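Local coordinates for lysine cyclodeaminase (Streptomyces pristinaespiralis, PDB 5YU3), which probably turns L-lysine into L-pipecolate, and L-ornithine into L-proline, by NAD-dependent cyclisation with loss of ammonia, at residues A148-Q153 with E177-R182; R8-E13 with R322-R327; G33-I38 with H281-P286. All coordinates share one frame; numbering follows the deposited sequence.

Interaction 1: residues A148-Q153 with E177-R182; sequences AQAVTQ and ESFARR. With NAD (nicotinamide-adenine-dinucleotide), chain F.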
loop_
_atom_site.group_PDB
_atom_site.type_symbol
_atom_site.label_atom_id
_atom_site.label_comp_id
_atom_site.label_asym_id
_atom_site.label_seq_id
_atom_site.Cartn_x
_atom_site.Cartn_y
_atom_site.Cartn_z
ATOM N N ALA A 148 17.275 15.924 6.582
ATOM C CA ALA A 148 17.633 15.095 5.434
ATOM C C ALA A 148 17.247 15.753 4.114
ATOM O O ALA A 148 18.065 15.815 3.190
ATOM C CB ALA A 148 16.994 13.710 5.559
ATOM N N GLN A 149 16.001 16.238 3.981
ATOM C CA GLN A 149 15.606 16.790 2.682
ATOM C C GLN A 149 16.442 18.011 2.321
ATOM O O GLN A 149 16.723 18.250 1.141
ATOM C CB GLN A 149 14.117 17.164 2.665
ATOM C CG GLN A 149 13.149 15.992 2.857
ATOM C CD GLN A 149 13.540 14.753 2.083
ATOM O OE1 GLN A 149 13.737 14.800 0.863
ATOM N NE2 GLN A 149 13.636 13.620 2.790
ATOM N N ALA A 150 16.845 18.793 3.322
ATOM C CA ALA A 150 17.628 19.990 3.039
ATOM C C ALA A 150 18.897 19.651 2.273
ATOM O O ALA A 150 19.349 20.444 1.436
ATOM C CB ALA A 150 17.960 20.715 4.347
ATOM N N VAL A 151 19.464 18.466 2.513
ATOM C CA VAL A 151 20.679 18.071 1.798
ATOM C C VAL A 151 20.414 17.998 0.300
ATOM O O VAL A 151 21.155 18.576 -0.502
ATOM C CB VAL A 151 21.222 16.737 2.350
ATOM C CG1 VAL A 151 22.433 16.247 1.520
ATOM C CG2 VAL A 151 21.579 16.886 3.833
ATOM N N THR A 152 19.337 17.311 -0.109
ATOM C CA THR A 152 19.096 17.188 -1.541
ATOM C C THR A 152 18.408 18.413 -2.129
ATOM O O THR A 152 18.500 18.621 -3.343
ATOM C CB THR A 152 18.279 15.932 -1.863
ATOM O OG1 THR A 152 17.148 15.858 -0.992
ATOM C CG2 THR A 152 19.150 14.665 -1.690
ATOM N N GLN A 153 17.728 19.228 -1.308
ATOM C CA GLN A 153 17.265 20.525 -1.792
ATOM C C GLN A 153 18.450 21.369 -2.239
ATOM O O GLN A 153 18.472 21.885 -3.362
ATOM C CB GLN A 153 16.467 21.261 -0.705
ATOM C CG GLN A 153 15.125 20.611 -0.330
ATOM C CD GLN A 153 14.124 20.664 -1.463
ATOM O OE1 GLN A 153 13.827 21.740 -1.995
ATOM N NE2 GLN A 153 13.608 19.495 -1.859
ATOM N N GLU A 177 24.090 23.291 12.933
ATOM C CA GLU A 177 25.547 23.371 12.972
ATOM C C GLU A 177 26.211 22.242 12.195
ATOM O O GLU A 177 27.322 22.421 11.693
ATOM C CB GLU A 177 26.033 23.395 14.426
ATOM C CG GLU A 177 25.903 24.794 15.043
ATOM C CD GLU A 177 25.741 24.776 16.552
ATOM O OE1 GLU A 177 25.044 25.671 17.089
ATOM O OE2 GLU A 177 26.316 23.877 17.203
ATOM N N SER A 178 25.545 21.094 12.056
ATOM C CA SER A 178 26.110 19.991 11.289
ATOM C C SER A 178 25.850 20.108 9.797
ATOM O O SER A 178 26.384 19.298 9.025
ATOM C CB SER A 178 25.552 18.653 11.786
ATOM O OG SER A 178 24.185 18.513 11.416
ATOM N N PHE A 179 25.037 21.078 9.364
ATOM C CA PHE A 179 24.624 21.081 7.968
ATOM C C PHE A 179 25.797 21.373 7.039
ATOM O O PHE A 179 25.907 20.761 5.973
ATOM C CB PHE A 179 23.488 22.080 7.723
ATOM C CG PHE A 179 22.955 22.022 6.327
ATOM C CD1 PHE A 179 22.241 20.902 5.896
ATOM C CD2 PHE A 179 23.224 23.039 5.420
ATOM C CE1 PHE A 179 21.774 20.824 4.600
ATOM C CE2 PHE A 179 22.763 22.972 4.118
ATOM C CZ PHE A 179 22.028 21.854 3.705
ATOM N N ALA A 180 26.693 22.286 7.430
ATOM C CA ALA A 180 27.801 22.637 6.547
ATOM C C ALA A 180 28.625 21.409 6.160
ATOM O O ALA A 180 29.023 21.270 4.998
ATOM C CB ALA A 180 28.684 23.704 7.200
ATOM N N ARG A 181 28.868 20.493 7.102
ATOM C CA ARG A 181 29.636 19.299 6.749
ATOM C C ARG A 181 28.864 18.403 5.786
ATOM O O ARG A 181 29.446 17.832 4.859
ATOM C CB ARG A 181 30.022 18.510 7.998
ATOM C CG ARG A 181 30.917 17.313 7.688
ATOM C CD ARG A 181 31.690 16.861 8.926
ATOM N NE ARG A 181 32.647 15.782 8.647
ATOM C CZ ARG A 181 32.316 14.525 8.367
ATOM N NH1 ARG A 181 31.041 14.166 8.337
ATOM N NH2 ARG A 181 33.264 13.625 8.129
ATOM N N ARG A 182 27.556 18.243 6.003
ATOM C CA ARG A 182 26.759 17.427 5.085
ATOM C C ARG A 182 26.664 18.057 3.700
ATOM O O ARG A 182 26.507 17.342 2.706
ATOM C CB ARG A 182 25.356 17.209 5.668
ATOM C CG ARG A 182 25.319 16.250 6.849
ATOM C CD ARG A 182 23.897 16.087 7.392
ATOM N NE ARG A 182 23.564 17.138 8.358
ATOM C CZ ARG A 182 22.429 17.840 8.355
ATOM N NH1 ARG A 182 21.495 17.616 7.433
ATOM N NH2 ARG A 182 22.233 18.769 9.280
HETATM P PA NAD F . 14.249 15.531 9.107
HETATM O O1A NAD F . 13.738 15.084 10.441
HETATM O O2A NAD F . 15.516 14.921 8.540
HETATM O O5B NAD F . 14.529 17.114 9.183
HETATM C C5B NAD F . 13.488 18.005 9.601
HETATM C C4B NAD F . 14.175 19.165 10.307
HETATM O O4B NAD F . 13.209 20.179 10.595
HETATM C C3B NAD F . 14.761 18.742 11.657
HETATM O O3B NAD F . 16.185 18.985 11.677
HETATM C C2B NAD F . 14.034 19.619 12.663
HETATM O O2B NAD F . 14.846 20.049 13.752
HETATM C C1B NAD F . 13.629 20.798 11.806
HETATM N N9A NAD F . 12.520 21.635 12.312
HETATM C C8A NAD F . 11.413 21.251 12.988
HETATM N N7A NAD F . 10.619 22.338 13.252
HETATM C C5A NAD F . 11.237 23.421 12.726
HETATM C C6A NAD F . 10.980 24.871 12.635
HETATM N N6A NAD F . 9.857 25.412 13.164
HETATM N N1A NAD F . 11.888 25.630 11.982
HETATM C C2A NAD F . 13.015 25.135 11.438
HETATM N N3A NAD F . 13.325 23.829 11.495
HETATM C C4A NAD F . 12.486 22.949 12.109
HETATM O O3 NAD F . 13.037 15.328 8.044
HETATM P PN NAD F . 13.107 15.472 6.452
HETATM O O1N NAD F . 14.083 16.575 6.110
HETATM O O2N NAD F . 13.285 14.088 5.866
HETATM O O5D NAD F . 11.604 15.929 6.089
HETATM C C5D NAD F . 11.178 17.268 6.346
HETATM C C4D NAD F . 9.753 17.442 5.821
HETATM O O4D NAD F . 9.711 17.158 4.423
HETATM C C3D NAD F . 8.783 16.470 6.472
HETATM O O3D NAD F . 7.514 17.135 6.652
HETATM C C2D NAD F . 8.610 15.397 5.419
HETATM O O2D NAD F . 7.402 14.641 5.579
HETATM C C1D NAD F . 8.632 16.255 4.171
HETATM N N1N NAD F . 8.875 15.537 2.927
HETATM C C2N NAD F . 8.288 16.001 1.815
HETATM C C3N NAD F . 8.468 15.368 0.593
HETATM C C7N NAD F . 7.805 15.936 -0.617
HETATM O O7N NAD F . 7.752 15.290 -1.644
HETATM N N7N NAD F . 7.318 17.187 -0.547
HETATM C C4N NAD F . 9.306 14.252 0.507
HETATM C C5N NAD F . 9.926 13.814 1.676
HETATM C C6N NAD F . 9.705 14.479 2.884
#
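Phe179 and Arg182 reach across from helix 179-183 to Ala150 and Val151 in the first turns of helix 148-160. Ala150 O and Val151 N sit at the edge of the Phe179 ring, near its plane, while Ala150 CB touches CE1 (3.8 Å) from well above that plane. CG anti to the backbone N (chi1 -175°) brings the Phe179 ring to this position. Val151 CG2 touches both partners, Phe179 CE1 at 4.0 Å and Arg182 NH1 at 3.7 Å, and the valine and arginine side chains cross at about a right angle. Arg182 is fixed by polar bonds: NH2 donates to Ser178 OG (2.9 Å), close to the guanidinium plane, and to Thr146 O. NH1 has weak bonds to Gly147 O and to Leu338 O of the second subunit. The carbonyls of Thr146 and Gly147 belong to the glycine-rich turn before helix 148-160. Turn and helix fit the GxGxxA pattern of a Rossmann fold, with Ala150 as its alanine. The helix N terminus faces the NAD diphosphate, where Ala148 N donates to O2A (2.8 Å) and Gln149 N to O1N (2.9 Å), both nearly straight. Along the Gln149 side chain, CB rests near O1N of NAD. CG touches both O1N and O2N of the same phosphate. The chain bends at chi2, which takes CD toward nicotinamide C5N. At the tip, NE2 donates to NAD O2N at 3.1 Å (167°), and OE1 is 4.0 Å from C5N. With an alanine in place of Gln149, NAD O2N would probably lose its side-chain donor and the nicotinamide ring its neighbour at C5N, while the bond from the backbone N to O1N could persist.

Interaction 2: residues R8-E13 with R322-R327; sequences RRDVAE and RDLGIR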
loop_
_atom_site.group_PDB
_atom_site.type_symbol
_atom_site.label_atom_id
_atom_site.label_comp_id
_atom_site.label_asym_id
_atom_site.label_seq_id
_atom_site.Cartn_x
_atom_site.Cartn_y
_atom_site.Cartn_z
ATOM N N ARG A 8 20.171 -2.461 -0.081
ATOM C CA ARG A 8 20.799 -1.171 0.215
ATOM C C ARG A 8 22.200 -1.093 -0.389
ATOM O O ARG A 8 22.646 -0.018 -0.811
ATOM C CB ARG A 8 20.862 -0.942 1.734
ATOM C CG ARG A 8 21.614 -2.027 2.514
ATOM C CD ARG A 8 21.780 -1.707 4.010
ATOM N NE ARG A 8 20.488 -1.555 4.679
ATOM C CZ ARG A 8 20.110 -2.196 5.785
ATOM N NH1 ARG A 8 20.924 -3.063 6.383
ATOM N NH2 ARG A 8 18.905 -1.966 6.293
ATOM N N ARG A 9 22.905 -2.223 -0.436
ATOM C CA ARG A 9 24.234 -2.251 -1.037
ATOM C C ARG A 9 24.160 -1.962 -2.532
ATOM O O ARG A 9 24.964 -1.186 -3.063
ATOM C CB ARG A 9 24.884 -3.610 -0.759
ATOM C CG ARG A 9 26.028 -3.974 -1.686
ATOM C CD ARG A 9 27.312 -3.281 -1.274
ATOM N NE ARG A 9 28.449 -3.717 -2.086
ATOM C CZ ARG A 9 29.651 -3.148 -2.040
ATOM N NH1 ARG A 9 29.866 -2.129 -1.215
ATOM N NH2 ARG A 9 30.632 -3.593 -2.812
ATOM N N ASP A 10 23.163 -2.530 -3.218
ATOM C CA ASP A 10 23.010 -2.284 -4.647
ATOM C C ASP A 10 22.672 -0.824 -4.926
ATOM O O ASP A 10 23.213 -0.227 -5.862
ATOM C CB ASP A 10 21.933 -3.201 -5.219
ATOM C CG ASP A 10 22.260 -4.671 -5.024
ATOM O OD1 ASP A 10 23.296 -5.123 -5.545
ATOM O OD2 ASP A 10 21.484 -5.370 -4.344
ATOM N N VAL A 11 21.771 -0.233 -4.137
ATOM C CA VAL A 11 21.470 1.183 -4.315
ATOM C C VAL A 11 22.718 2.027 -4.073
ATOM O O VAL A 11 23.011 2.959 -4.833
ATOM C CB VAL A 11 20.303 1.600 -3.400
ATOM C CG1 VAL A 11 20.172 3.100 -3.362
ATOM C CG2 VAL A 11 19.001 0.953 -3.899
ATOM N N ALA A 12 23.485 1.699 -3.032
ATOM C CA ALA A 12 24.734 2.413 -2.770
ATOM C C ALA A 12 25.701 2.300 -3.947
ATOM O O ALA A 12 26.372 3.276 -4.308
ATOM C CB ALA A 12 25.376 1.875 -1.490
ATOM N N GLU A 13 25.769 1.129 -4.574
ATOM C CA GLU A 13 26.707 0.961 -5.677
ATOM C C GLU A 13 26.248 1.715 -6.912
ATOM O O GLU A 13 27.083 2.217 -7.669
ATOM C CB GLU A 13 26.908 -0.522 -5.979
ATOM C CG GLU A 13 27.687 -1.247 -4.884
ATOM C CD GLU A 13 29.101 -0.717 -4.747
ATOM O OE1 GLU A 13 29.968 -1.146 -5.540
ATOM O OE2 GLU A 13 29.344 0.134 -3.862
ATOM N N ARG A 322 24.115 -2.970 -14.948
ATOM C CA ARG A 322 25.228 -3.483 -14.159
ATOM C C ARG A 322 24.938 -4.834 -13.531
ATOM O O ARG A 322 25.757 -5.329 -12.748
ATOM C CB ARG A 322 25.592 -2.475 -13.070
ATOM C CG ARG A 322 26.065 -1.157 -13.644
ATOM C CD ARG A 322 26.144 -0.053 -12.592
ATOM N NE ARG A 322 27.032 1.003 -13.077
ATOM C CZ ARG A 322 26.648 1.978 -13.884
ATOM N NH1 ARG A 322 25.376 2.054 -14.282
ATOM N NH2 ARG A 322 27.532 2.881 -14.291
ATOM N N ASP A 323 23.789 -5.430 -13.846
ATOM C CA ASP A 323 23.391 -6.731 -13.307
ATOM C C ASP A 323 23.461 -6.758 -11.780
ATOM O O ASP A 323 23.925 -7.727 -11.171
ATOM C CB ASP A 323 24.240 -7.855 -13.921
ATOM C CG ASP A 323 23.606 -9.221 -13.737
ATOM O OD1 ASP A 323 22.357 -9.289 -13.686
ATOM O OD2 ASP A 323 24.347 -10.221 -13.624
ATOM N N LEU A 324 23.001 -5.676 -11.150
ATOM C CA LEU A 324 22.991 -5.562 -9.701
ATOM C C LEU A 324 21.704 -6.152 -9.111
ATOM O O LEU A 324 20.703 -6.336 -9.800
ATOM C CB LEU A 324 23.132 -4.096 -9.281
ATOM C CG LEU A 324 24.514 -3.487 -9.561
ATOM C CD1 LEU A 324 24.487 -1.967 -9.380
ATOM C CD2 LEU A 324 25.564 -4.113 -8.658
ATOM N N GLY A 325 21.750 -6.447 -7.815
ATOM C CA GLY A 325 20.595 -6.944 -7.093
ATOM C C GLY A 325 20.539 -8.461 -7.056
ATOM O O GLY A 325 21.351 -9.168 -7.663
ATOM N N ILE A 326 19.541 -8.975 -6.324
ATOM C CA ILE A 326 19.347 -10.413 -6.188
ATOM C C ILE A 326 17.934 -10.787 -6.615
ATOM O O ILE A 326 17.037 -9.947 -6.697
ATOM C CB ILE A 326 19.622 -10.906 -4.753
ATOM C CG1 ILE A 326 18.691 -10.214 -3.751
ATOM C CG2 ILE A 326 21.093 -10.686 -4.395
ATOM C CD1 ILE A 326 18.797 -10.764 -2.339
ATOM N N ARG A 327 17.752 -12.067 -6.916
ATOM C CA ARG A 327 16.442 -12.623 -7.235
ATOM C C ARG A 327 15.992 -13.449 -6.044
ATOM O O ARG A 327 16.715 -14.344 -5.599
ATOM C CB ARG A 327 16.491 -13.485 -8.497
ATOM C CG ARG A 327 16.796 -12.717 -9.758
ATOM C CD ARG A 327 15.541 -12.089 -10.298
ATOM N NE ARG A 327 15.836 -11.109 -11.335
ATOM C CZ ARG A 327 14.906 -10.493 -12.056
ATOM N NH1 ARG A 327 13.618 -10.761 -11.848
ATOM N NH2 ARG A 327 15.262 -9.609 -12.981
#
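The carboxylate of Asp10 turns one face to the backbone of Gly325. Gly325 N and CA both stand about 3 Å above the carboxylate plane, with N 3.3 Å from Asp10 CG. The N-H therefore reaches Asp10 OD1 (3.0 Å) from above the plane and bent, at 136°, and this hydrogen bond is weak. Asp10 OD2 lies 3.3 Å from Gly325 CA and accepts the stronger bond of the carboxylate, from Gly7 N, just before the helix. The second flat group is the guanidinium of Arg9. Glu13 CD lies over the centre of one of its faces, 3.6 Å above the plane. The pair attracts through charge alone, since no N-H of Arg9 points at the glutamate.

Asp10 CG is anti to the carbonyl carbon and beside the backbone N (chi1 -59°), which directs the carboxylate back toward the helix start. The bond from Gly7 resembles the backbone-amide half of a capping box, although a glycine offers no side chain for the other half. Leu324 adds apolar cover. Its CD2 is 4.0 Å from Asp10 OD1, its CD1 is 4.1 Å from Asp10 O, and CD1 also touches Glu13 CB more loosely. The Leu324 side chain also packs on Val14, one turn along the helix from Asp10.

The second segment leaves helix 305-321 through a Schellman motif, with Asp323 at positive phi, and then enters strand 326-328, where Ile326 pairs with Val5. Arg8, at the start of helix 8-18, bonds to Glu331 O of the second subunit. Gly325 has a positive phi of 93°, and a side chain there would press on the preceding carbonyl. The chemistry implies a polar link of modest strength: one carboxylate probably steadies both the helix start and the turn into strand 326-328, with the helix bond as the firmer of the two.

Interaction 3: residues G33-I38 with H281-P286; sequences GGLAEI and HLCADP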
loop_
_atom_site.group_PDB
_atom_site.type_symbol
_atom_site.label_atom_id
_atom_site.label_comp_id
_atom_site.label_asym_id
_atom_site.label_seq_id
_atom_site.Cartn_x
_atom_site.Cartn_y
_atom_site.Cartn_z
ATOM N N GLY A 33 10.537 15.625 -18.066
ATOM C CA GLY A 33 9.815 15.049 -19.187
ATOM C C GLY A 33 8.503 14.417 -18.765
ATOM O O GLY A 33 7.482 14.563 -19.447
ATOM N N GLY A 34 8.509 13.714 -17.630
ATOM C CA GLY A 34 7.298 13.061 -17.167
ATOM C C GLY A 34 6.217 14.049 -16.772
ATOM O O GLY A 34 5.037 13.837 -17.059
ATOM N N LEU A 35 6.606 15.139 -16.105
ATOM C CA LEU A 35 5.645 16.179 -15.756
ATOM C C LEU A 35 5.044 16.820 -17.005
ATOM O O LEU A 35 3.831 17.061 -17.066
ATOM C CB LEU A 35 6.321 17.220 -14.860
ATOM C CG LEU A 35 6.495 16.797 -13.395
ATOM C CD1 LEU A 35 7.411 17.759 -12.632
ATOM C CD2 LEU A 35 5.137 16.684 -12.696
ATOM N N ALA A 36 5.867 17.072 -18.026
ATOM C CA ALA A 36 5.334 17.618 -19.273
ATOM C C ALA A 36 4.355 16.647 -19.925
ATOM O O ALA A 36 3.328 17.065 -20.478
ATOM C CB ALA A 36 6.475 17.956 -20.230
ATOM N N GLU A 37 4.644 15.343 -19.850
ATOM C CA GLU A 37 3.707 14.346 -20.369
ATOM C C GLU A 37 2.359 14.415 -19.652
ATOM O O GLU A 37 1.305 14.312 -20.291
ATOM C CB GLU A 37 4.319 12.948 -20.263
ATOM C CG GLU A 37 5.310 12.670 -21.381
ATOM C CD GLU A 37 6.249 11.506 -21.100
ATOM O OE1 GLU A 37 6.128 10.864 -20.036
ATOM O OE2 GLU A 37 7.121 11.241 -21.955
ATOM N N ILE A 38 2.369 14.595 -18.329
ATOM C CA ILE A 38 1.114 14.794 -17.608
ATOM C C ILE A 38 0.426 16.062 -18.101
ATOM O O ILE A 38 -0.786 16.073 -18.355
ATOM C CB ILE A 38 1.365 14.839 -16.089
ATOM C CG1 ILE A 38 1.815 13.468 -15.575
ATOM C CG2 ILE A 38 0.119 15.298 -15.340
ATOM C CD1 ILE A 38 2.006 13.419 -14.070
ATOM N N HIS A 281 1.405 21.407 -15.682
ATOM C CA HIS A 281 0.981 22.305 -16.752
ATOM C C HIS A 281 2.069 23.317 -17.087
ATOM O O HIS A 281 2.278 23.635 -18.267
ATOM C CB HIS A 281 -0.322 23.018 -16.386
ATOM C CG HIS A 281 -0.900 23.827 -17.512
ATOM N ND1 HIS A 281 -0.797 25.202 -17.586
ATOM C CD2 HIS A 281 -1.530 23.438 -18.648
ATOM C CE1 HIS A 281 -1.381 25.626 -18.694
ATOM N NE2 HIS A 281 -1.822 24.575 -19.360
ATOM N N LEU A 282 2.765 23.833 -16.067
ATOM C CA LEU A 282 3.899 24.718 -16.319
ATOM C C LEU A 282 4.960 24.024 -17.166
ATOM O O LEU A 282 5.564 24.642 -18.055
ATOM C CB LEU A 282 4.507 25.193 -14.999
ATOM C CG LEU A 282 3.625 25.900 -13.958
ATOM C CD1 LEU A 282 4.486 26.548 -12.894
ATOM C CD2 LEU A 282 2.730 26.909 -14.618
ATOM N N CYS A 283 5.187 22.731 -16.921
ATOM C CA CYS A 283 6.200 22.005 -17.688
ATOM C C CYS A 283 5.775 21.820 -19.141
ATOM O O CYS A 283 6.611 21.885 -20.050
ATOM C CB CYS A 283 6.481 20.649 -17.037
ATOM S SG CYS A 283 7.337 20.759 -15.467
ATOM N N ALA A 284 4.485 21.578 -19.386
ATOM C CA ALA A 284 4.040 21.357 -20.754
ATOM C C ALA A 284 3.863 22.663 -21.519
ATOM O O ALA A 284 4.061 22.695 -22.739
ATOM C CB ALA A 284 2.733 20.562 -20.765
ATOM N N ASP A 285 3.494 23.743 -20.838
ATOM C CA ASP A 285 3.184 25.005 -21.505
ATOM C C ASP A 285 3.706 26.139 -20.634
ATOM O O ASP A 285 3.011 26.593 -19.711
ATOM C CB ASP A 285 1.683 25.144 -21.768
ATOM C CG ASP A 285 1.349 26.391 -22.578
ATOM O OD1 ASP A 285 2.236 27.259 -22.692
ATOM O OD2 ASP A 285 0.211 26.509 -23.093
ATOM N N PRO A 286 4.917 26.635 -20.905
ATOM C CA PRO A 286 5.509 27.675 -20.044
ATOM C C PRO A 286 4.806 29.031 -20.085
ATOM O O PRO A 286 5.194 29.920 -19.314
ATOM C CB PRO A 286 6.943 27.781 -20.569
ATOM C CG PRO A 286 6.879 27.026 -21.995
ATOM C CD PRO A 286 5.963 26.110 -21.864
#
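Cys283 carries most of the apolar contact with Leu35 and Ala36. Its SG lies 3.7 Å from Leu35 CB and 4.1 Å from Leu35 CD1, so the sulfur lies alongside the leucine from its root to one methyl branch. SG is anti to the carbonyl carbon of Cys283 and beside the backbone N (chi1 -70°), which puts it on the leucine. The CB of Cys283 also meets Ala36, whose CB is 4.2 Å away. Leu35 continues past the cysteine to Phe304 and to Val128 of helix 115-133. Cys283 also touches Val128, so both side chains share that neighbour.

The remaining contacts run between side chains and backbone. Cys283 CB approaches Ala36 N at 3.8 Å. Ala36 CB returns the contact, 3.9 Å from Cys283 O. Ala284 CB sits 3.6 Å from Ala36 O. These are van der Waals contacts, and no hydrogen bond joins the two segments. The peptide groups are tied within their own helices, as in the bond from Glu37 N to Gly33 O and that from Asp285 N to His281 O.

The small side chains let the backbones come very near. The CA atoms of Ala36 and Ala284 are only 4.2 Å apart. The helix of the second segment ends here, and Asp285 leaves the helical conformation while its OD1 accepts from Ala287 N.

Helix 20-39 comes from the part of the chain that also builds the mixed sheet, whereas helix 279-284 falls in sequence between strands 252-255 and 297-300 of the parallel NAD-binding sheet. The arrangement is a close helix-helix contact through small residues, joining the two halves of the two-domain fold of the ornithine cyclodeaminase/mu-crystallin family.

Overall arrangement
From the N terminus, helix 8-18 opens interaction 2, which closes only at 322-327, near the far end of the chain. Helix 20-39 follows at once and opens interaction 3, closed at 281-286 and so nested inside that loop. Interaction 1 is a short closure, 148-153 with 177-182, nested inside both; none of the three cross. Interaction 2 ties the first helix to the turn leading into strand 326-328 of the mixed sheet. Interaction 3 joins that half to the NAD-binding half, and interaction 1 lies within the latter. Interactions 1 and 3 lie on opposite sides of the chain's centre, while 1 and 2 both touch the second subunit.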